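Local coordinates for cytidine deaminase (Mycobacterium tuberculosis, PDB 4WIG), which probably catalyses the zinc-dependent hydrolytic deamination of cytidine and 2'-deoxycytidine to uridine and 2'-deoxyuridine, as a homotetramer, at residues A31-T42 and A57-T68; V4-T14 and A75-V85. The protein carries 1 engineered substitution. One frame throughout, in Å; residues are numbered along the deposited sequence. Where two conformers were deposited one is given.

Interaction 1: A31-T42 and A57-T68; sequences AAALVDDGRVVT and AECAVVCALHST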
# COMPACT_ATOMS: atom_id res chain seq x y z
N ALA A 31 9.78 -13.38 -8.92
CA ALA A 31 11.06 -13.01 -8.38
C ALA A 31 11.64 -14.14 -7.55
O ALA A 31 10.90 -14.96 -7.01
CB ALA A 31 10.94 -11.74 -7.55
N ALA A 32 12.96 -14.19 -7.48
CA ALA A 32 13.66 -15.18 -6.68
C ALA A 32 14.89 -14.54 -6.07
O ALA A 32 15.56 -13.73 -6.72
CB ALA A 32 14.05 -16.37 -7.54
N ALA A 33 15.18 -14.91 -4.83
CA ALA A 33 16.30 -14.33 -4.11
C ALA A 33 17.08 -15.40 -3.37
O ALA A 33 16.51 -16.36 -2.83
CB ALA A 33 15.81 -13.26 -3.13
N LEU A 34 18.40 -15.21 -3.39
CA LEU A 34 19.33 -16.00 -2.60
C LEU A 34 19.42 -15.37 -1.21
O LEU A 34 19.71 -14.17 -1.07
CB LEU A 34 20.70 -15.97 -3.24
CG LEU A 34 21.83 -16.72 -2.56
CD1 LEU A 34 21.59 -18.22 -2.61
CD2 LEU A 34 23.15 -16.34 -3.21
N VAL A 35 19.20 -16.21 -0.21
CA VAL A 35 19.27 -15.81 1.19
C VAL A 35 20.67 -16.14 1.71
O VAL A 35 21.37 -16.97 1.13
CB VAL A 35 18.18 -16.53 2.01
CG1 VAL A 35 18.11 -15.99 3.43
CG2 VAL A 35 16.83 -16.39 1.31
N ASP A 36 21.10 -15.46 2.77
CA ASP A 36 22.45 -15.68 3.31
C ASP A 36 22.77 -17.05 3.93
O ASP A 36 23.93 -17.31 4.26
CB ASP A 36 22.83 -14.56 4.29
CG ASP A 36 21.91 -14.48 5.50
OD1 ASP A 36 22.20 -13.65 6.38
OD2 ASP A 36 20.89 -15.18 5.57
N ASP A 37 21.77 -17.91 4.07
CA ASP A 37 22.02 -19.32 4.45
C ASP A 37 22.11 -20.22 3.21
O ASP A 37 22.26 -21.44 3.33
CB ASP A 37 20.94 -19.83 5.40
CG ASP A 37 19.61 -20.04 4.71
OD1 ASP A 37 18.77 -20.77 5.25
OD2 ASP A 37 19.40 -19.46 3.61
N GLY A 38 22.00 -19.61 2.03
CA GLY A 38 22.13 -20.33 0.77
C GLY A 38 20.83 -20.84 0.16
O GLY A 38 20.87 -21.39 -0.93
N ARG A 39 19.69 -20.70 0.85
CA ARG A 39 18.42 -21.14 0.26
C ARG A 39 17.91 -20.07 -0.69
O ARG A 39 18.36 -18.93 -0.64
CB ARG A 39 17.36 -21.48 1.32
CG ARG A 39 16.69 -20.28 1.98
CD ARG A 39 15.68 -20.70 3.03
NE ARG A 39 14.94 -19.57 3.59
CZ ARG A 39 15.39 -18.71 4.51
NH1 ARG A 39 16.61 -18.82 5.02
NH2 ARG A 39 14.60 -17.74 4.94
N VAL A 40 17.00 -20.47 -1.56
CA VAL A 40 16.37 -19.55 -2.49
C VAL A 40 14.89 -19.44 -2.15
O VAL A 40 14.22 -20.44 -1.90
CB VAL A 40 16.57 -20.01 -3.95
CG1 VAL A 40 15.72 -19.18 -4.92
CG2 VAL A 40 18.04 -19.88 -4.34
N VAL A 41 14.37 -18.21 -2.13
CA VAL A 41 12.95 -17.98 -1.88
C VAL A 41 12.36 -17.28 -3.10
O VAL A 41 13.08 -16.60 -3.82
CB VAL A 41 12.73 -17.14 -0.60
CG1 VAL A 41 13.19 -17.94 0.61
CG2 VAL A 41 13.47 -15.81 -0.66
N THR A 42 11.06 -17.49 -3.34
CA THR A 42 10.43 -16.96 -4.55
C THR A 42 9.12 -16.23 -4.25
O THR A 42 8.55 -16.37 -3.18
CB THR A 42 10.16 -18.06 -5.61
OG1 THR A 42 9.22 -19.00 -5.10
CG2 THR A 42 11.41 -18.77 -6.02
N ALA A 57 5.76 -9.07 -6.70
CA ALA A 57 6.56 -10.29 -6.56
C ALA A 57 7.68 -10.16 -5.53
O ALA A 57 7.93 -11.07 -4.75
CB ALA A 57 7.16 -10.67 -7.92
N GLU A 58 8.37 -9.02 -5.56
CA GLU A 58 9.50 -8.78 -4.69
C GLU A 58 9.06 -8.71 -3.22
O GLU A 58 9.77 -9.22 -2.35
CB GLU A 58 10.25 -7.51 -5.09
CG GLU A 58 10.65 -7.48 -6.56
CD GLU A 58 9.61 -6.79 -7.45
OE1 GLU A 58 8.46 -7.28 -7.53
OE2 GLU A 58 9.95 -5.78 -8.08
N CYS A 59 7.89 -8.12 -2.97
CA CYS A 59 7.30 -8.16 -1.63
C CYS A 59 6.93 -9.58 -1.21
O CYS A 59 7.13 -9.94 -0.07
CB CYS A 59 6.08 -7.25 -1.52
SG CYS A 59 6.53 -5.51 -1.59
N ALA A 60 6.40 -10.36 -2.16
CA ALA A 60 6.12 -11.77 -1.91
C ALA A 60 7.41 -12.54 -1.51
O ALA A 60 7.37 -13.39 -0.63
CB ALA A 60 5.45 -12.41 -3.12
N VAL A 61 8.53 -12.22 -2.16
CA VAL A 61 9.83 -12.79 -1.78
C VAL A 61 10.18 -12.51 -0.31
O VAL A 61 10.66 -13.41 0.41
CB VAL A 61 10.96 -12.27 -2.70
CG1 VAL A 61 12.34 -12.52 -2.11
CG2 VAL A 61 10.84 -12.92 -4.08
N VAL A 62 9.94 -11.29 0.13
CA VAL A 62 10.22 -10.88 1.49
C VAL A 62 9.29 -11.58 2.48
O VAL A 62 9.73 -11.99 3.54
CB VAL A 62 10.13 -9.34 1.64
CG1 VAL A 62 10.08 -8.91 3.10
CG2 VAL A 62 11.31 -8.70 0.91
N CYS A 63 8.02 -11.74 2.13
CA CYS A 63 7.12 -12.56 2.94
C CYS A 63 7.64 -13.99 3.09
O CYS A 63 7.67 -14.54 4.20
CB CYS A 63 5.71 -12.56 2.35
SG CYS A 63 4.89 -10.96 2.45
N ALA A 64 8.07 -14.58 1.96
CA ALA A 64 8.64 -15.93 1.96
C ALA A 64 9.90 -16.01 2.83
O ALA A 64 10.10 -17.01 3.53
CB ALA A 64 8.95 -16.38 0.55
N LEU A 65 10.75 -14.99 2.73
CA LEU A 65 11.96 -14.91 3.55
C LEU A 65 11.64 -15.14 5.02
O LEU A 65 12.29 -15.94 5.71
CB LEU A 65 12.64 -13.55 3.35
CG LEU A 65 13.79 -13.16 4.27
CD1 LEU A 65 14.96 -14.12 4.13
CD2 LEU A 65 14.24 -11.74 3.98
N HIS A 66 10.64 -14.42 5.51
CA HIS A 66 10.31 -14.46 6.94
C HIS A 66 9.37 -15.59 7.34
O HIS A 66 9.16 -15.81 8.53
CB HIS A 66 9.83 -13.08 7.39
CG HIS A 66 10.94 -12.08 7.37
ND1 HIS A 66 12.05 -12.20 8.18
CD2 HIS A 66 11.17 -11.02 6.57
CE1 HIS A 66 12.89 -11.22 7.92
NE2 HIS A 66 12.38 -10.49 6.94
N SER A 67 8.85 -16.31 6.36
CA SER A 67 8.09 -17.53 6.61
C SER A 67 8.97 -18.79 6.61
O SER A 67 8.51 -19.86 6.98
CB SER A 67 7.01 -17.68 5.55
OG SER A 67 6.07 -16.64 5.68
N THR A 68 10.22 -18.64 6.18
CA THR A 68 11.12 -19.78 6.00
C THR A 68 12.40 -19.67 6.84
O THR A 68 13.40 -20.31 6.53
CB THR A 68 11.48 -19.96 4.50
OG1 THR A 68 12.05 -18.75 3.97
CG2 THR A 68 10.24 -20.34 3.70

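Interaction 2: V4-T14 and A75-V85; sequences VDWNMLRGNAT and ALACVDGHGSV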
# COMPACT_ATOMS: atom_id res chain seq x y z
N VAL A 4 27.40 -15.31 -7.56
CA VAL A 4 25.96 -15.58 -7.60
C VAL A 4 25.63 -16.30 -8.91
O VAL A 4 26.07 -15.87 -9.97
CB VAL A 4 25.14 -14.28 -7.53
CG1 VAL A 4 23.65 -14.54 -7.76
CG2 VAL A 4 25.36 -13.59 -6.19
N ASP A 5 24.86 -17.37 -8.83
CA ASP A 5 24.40 -18.08 -10.02
C ASP A 5 23.15 -17.38 -10.56
O ASP A 5 22.02 -17.74 -10.19
CB ASP A 5 24.11 -19.54 -9.70
CG ASP A 5 23.87 -20.39 -10.94
OD1 ASP A 5 24.00 -21.62 -10.82
OD2 ASP A 5 23.56 -19.84 -12.02
N TRP A 6 23.36 -16.39 -11.41
CA TRP A 6 22.27 -15.57 -11.95
C TRP A 6 21.36 -16.38 -12.85
O TRP A 6 20.15 -16.15 -12.86
CB TRP A 6 22.82 -14.34 -12.67
CG TRP A 6 23.41 -13.36 -11.71
CD1 TRP A 6 24.74 -13.10 -11.52
CD2 TRP A 6 22.70 -12.56 -10.76
NE1 TRP A 6 24.90 -12.17 -10.53
CE2 TRP A 6 23.67 -11.81 -10.04
CE3 TRP A 6 21.35 -12.38 -10.44
CZ2 TRP A 6 23.32 -10.90 -9.02
CZ3 TRP A 6 21.00 -11.46 -9.42
CH2 TRP A 6 21.99 -10.74 -8.73
N ASN A 7 21.93 -17.31 -13.61
CA ASN A 7 21.14 -18.19 -14.46
C ASN A 7 20.13 -18.99 -13.64
O ASN A 7 18.97 -19.12 -14.02
CB ASN A 7 22.05 -19.12 -15.27
CG ASN A 7 21.28 -19.91 -16.31
OD1 ASN A 7 21.30 -21.14 -16.30
ND2 ASN A 7 20.57 -19.21 -17.20
N MET A 8 20.58 -19.49 -12.49
CA MET A 8 19.70 -20.19 -11.56
C MET A 8 18.63 -19.28 -10.96
O MET A 8 17.47 -19.66 -10.86
CB MET A 8 20.53 -20.85 -10.45
CG MET A 8 19.73 -21.53 -9.35
SD MET A 8 19.11 -20.44 -8.03
CE MET A 8 20.63 -19.86 -7.29
N LEU A 9 19.01 -18.07 -10.54
CA LEU A 9 18.05 -17.15 -9.92
C LEU A 9 17.02 -16.67 -10.92
O LEU A 9 15.83 -16.63 -10.62
CB LEU A 9 18.76 -15.94 -9.32
CG LEU A 9 19.31 -16.11 -7.92
CD1 LEU A 9 19.93 -14.78 -7.51
CD2 LEU A 9 18.20 -16.54 -6.95
N ARG A 10 17.49 -16.32 -12.10
CA ARG A 10 16.62 -15.89 -13.18
C ARG A 10 15.64 -17.01 -13.56
O ARG A 10 14.47 -16.76 -13.82
CB ARG A 10 17.47 -15.45 -14.37
CG ARG A 10 16.89 -14.29 -15.16
CD ARG A 10 17.79 -13.92 -16.35
NE ARG A 10 18.74 -12.86 -16.04
CZ ARG A 10 19.55 -12.29 -16.94
NH1 ARG A 10 19.53 -12.68 -18.20
NH2 ARG A 10 20.37 -11.31 -16.57
N GLY A 11 16.12 -18.25 -13.56
CA GLY A 11 15.27 -19.39 -13.88
C GLY A 11 14.17 -19.61 -12.86
O GLY A 11 13.02 -19.85 -13.21
N ASN A 12 14.54 -19.51 -11.58
CA ASN A 12 13.57 -19.66 -10.51
C ASN A 12 12.56 -18.50 -10.51
O ASN A 12 11.38 -18.69 -10.19
CB ASN A 12 14.28 -19.77 -9.15
CG ASN A 12 14.84 -21.17 -8.89
OD1 ASN A 12 15.97 -21.49 -9.26
ND2 ASN A 12 14.05 -21.99 -8.26
N ALA A 13 13.02 -17.30 -10.87
CA ALA A 13 12.14 -16.15 -11.00
C ALA A 13 11.11 -16.39 -12.11
O ALA A 13 9.92 -16.13 -11.94
CB ALA A 13 12.93 -14.89 -11.28
N THR A 14 11.58 -16.92 -13.24
CA THR A 14 10.72 -17.27 -14.37
C THR A 14 9.66 -18.30 -13.96
O THR A 14 8.46 -18.13 -14.24
CB THR A 14 11.58 -17.78 -15.55
OG1 THR A 14 12.57 -16.80 -15.85
CG2 THR A 14 10.74 -18.06 -16.78
N ALA A 75 20.99 -11.56 -3.15
CA ALA A 75 20.80 -11.37 -4.58
C ALA A 75 19.35 -11.67 -4.93
O ALA A 75 18.76 -12.58 -4.36
CB ALA A 75 21.73 -12.29 -5.35
N LEU A 76 18.79 -10.88 -5.85
CA LEU A 76 17.45 -11.04 -6.34
C LEU A 76 17.37 -10.85 -7.87
O LEU A 76 17.95 -9.92 -8.42
CB LEU A 76 16.51 -10.04 -5.63
CG LEU A 76 15.04 -10.12 -6.01
CD1 LEU A 76 14.14 -9.89 -4.81
CD2 LEU A 76 14.69 -9.14 -7.12
N ALA A 77 16.62 -11.72 -8.55
CA ALA A 77 16.23 -11.53 -9.95
C ALA A 77 14.71 -11.38 -10.04
O ALA A 77 13.98 -12.11 -9.37
CB ALA A 77 16.69 -12.72 -10.81
N CYS A 78 14.27 -10.44 -10.86
CA CYS A 78 12.84 -10.20 -11.11
C CYS A 78 12.62 -10.23 -12.62
O CYS A 78 13.33 -9.58 -13.36
CB CYS A 78 12.45 -8.83 -10.59
SG CYS A 78 10.69 -8.45 -10.69
N VAL A 79 11.63 -11.00 -13.06
CA VAL A 79 11.35 -11.15 -14.48
C VAL A 79 9.86 -11.04 -14.75
O VAL A 79 9.04 -11.27 -13.87
CB VAL A 79 11.88 -12.50 -15.04
CG1 VAL A 79 13.40 -12.61 -14.80
CG2 VAL A 79 11.14 -13.66 -14.39
N ASP A 80 9.53 -10.70 -15.99
CA ASP A 80 8.14 -10.68 -16.43
C ASP A 80 7.72 -12.08 -16.95
O ASP A 80 8.50 -13.03 -16.87
CB ASP A 80 7.93 -9.57 -17.44
CG ASP A 80 8.54 -9.87 -18.81
OD1 ASP A 80 9.03 -10.99 -19.08
OD2 ASP A 80 8.53 -8.92 -19.62
N GLY A 81 6.49 -12.19 -17.47
CA GLY A 81 5.94 -13.46 -17.95
C GLY A 81 6.72 -14.06 -19.11
O GLY A 81 6.66 -15.27 -19.33
N HIS A 82 7.46 -13.22 -19.82
CA HIS A 82 8.30 -13.65 -20.95
C HIS A 82 9.75 -13.95 -20.52
O HIS A 82 10.60 -14.27 -21.36
CB HIS A 82 8.25 -12.55 -22.02
CG HIS A 82 6.95 -12.51 -22.77
ND1 HIS A 82 6.89 -12.55 -24.15
CD2 HIS A 82 5.67 -12.47 -22.34
CE1 HIS A 82 5.63 -12.52 -24.53
NE2 HIS A 82 4.86 -12.49 -23.46
N GLY A 83 10.03 -13.84 -19.22
CA GLY A 83 11.38 -14.07 -18.70
C GLY A 83 12.35 -12.91 -18.86
O GLY A 83 13.55 -13.07 -18.63
N SER A 84 11.84 -11.73 -19.24
CA SER A 84 12.67 -10.55 -19.40
C SER A 84 12.92 -9.89 -18.03
O SER A 84 12.02 -9.81 -17.21
CB SER A 84 12.02 -9.55 -20.36
OG SER A 84 11.86 -10.13 -21.65
N VAL A 85 14.15 -9.45 -17.79
CA VAL A 85 14.54 -8.93 -16.48
C VAL A 85 13.89 -7.57 -16.26
O VAL A 85 13.92 -6.71 -17.14
CB VAL A 85 16.08 -8.84 -16.31
CG1 VAL A 85 16.45 -8.24 -14.95
CG2 VAL A 85 16.70 -10.22 -16.43

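Interaction 1: A31-T42 and A57-T68
Helix 57-67 lies against the hairpin made by strands 31-35 and 40-42, its axis running at 42° to the first strand and 130° to the second, and the CA atoms of A31 and T42 come nearest those of A57 and V61. V61 lies across both strands and divides its methyls: CG1, anti to the backbone N (chi1 164°), reaches A33 CB at 3.7 Å and also meets CG2 of V41, while CG2 lies 3.7 Å from A31 CB. One turn on, A64 CB sits 4.0 Å from V41 CB. In the conformer given, V35 CG1 lies 3.7 Å from L65 CD1. This is the helix-on-sheet core of the cytidine deaminase fold, and the start of the same helix carries E58, the probable proton donor, with its side chain near the zinc ion bound by C56, C89 and C92. At the far end the chemistry turns polar. R39 grips T68 side-on: NE (3.0 Å) and NH2 (2.9 Å) both donate to T68 OG1, slightly out of the guanidinium plane. T68 OG1 in turn donates to A64 O. T68 O lies over one guanidinium face, toward the rim. NH1 forms a salt bridge with D37 OD1 at 2.9 Å, though its hydrogen bond is weak, and NH2 also bonds G70 O; together they would limit the group's rotation. D37 OD2 accepts from R39 N in an Asx turn.

Interaction 2: V4-T14 and A75-V85
A75, A77 and V79, alternate residues of strand 75-80, meet one side of helix 6-14. A75 CB meets three side chains: it lies 3.7 Å from W6 CH2 and 3.8 Å from L9 CD1, and both methyls of V4 are beside it. A77 CB fits against the helix backbone at L9 and R10, with A13 CB 3.5 Å from A77 O. V79 CG2 presses on the turn at A13 and T14, lying 3.5 Å from T14 N, while its CG1 meets R10 CG. Near the strand's start the indole of W6 turns its edge to the backbone, CZ3 approaching L76 O at 3.6 Å, and V4 CG1 sits over the centre of one ring face. R10 is bent at chi3 (-93°), which carries its guanidinium across V85 so that CG2 of V85 lies over one face, 3.4 Å from R10 NE; the same NE forms a salt bridge with D107. In the next shell, D5 caps the helix by accepting from M8 N through OD2, and R10 O receives both T14 N and T14 OG1, from opposite faces of its plane. D80 OD1 accepts from S84 N, bracing the type I turn D80-G83 that returns the chain toward V85. Helix 6-17 packs on one face of the sheet along strand 73-80, whose neighbours are strands 29-35 and 105-106, with N12 reaching A32.

Interactions 1 and 2 meet in one sheet, where strands 29-35 and 73-80 are antiparallel neighbours: L34 N lies 2.8 Å from A75 O, and A77 N is 2.9 Å from A32 O, both probable hydrogen bonds. Their helices pack on opposite faces, so the sheet is the middle layer of an alpha-beta-alpha sandwich. Along the chain, interaction 1 is nested within the loop closed by interaction 2. Interaction 1 is the more buried, its helix carrying E58 beside the zinc site and packing against a second subunit; it adds direct hydrogen bonds across its two segments. Interaction 2 is partly buried, has no such bonds, and touches no other chain of the tetramer.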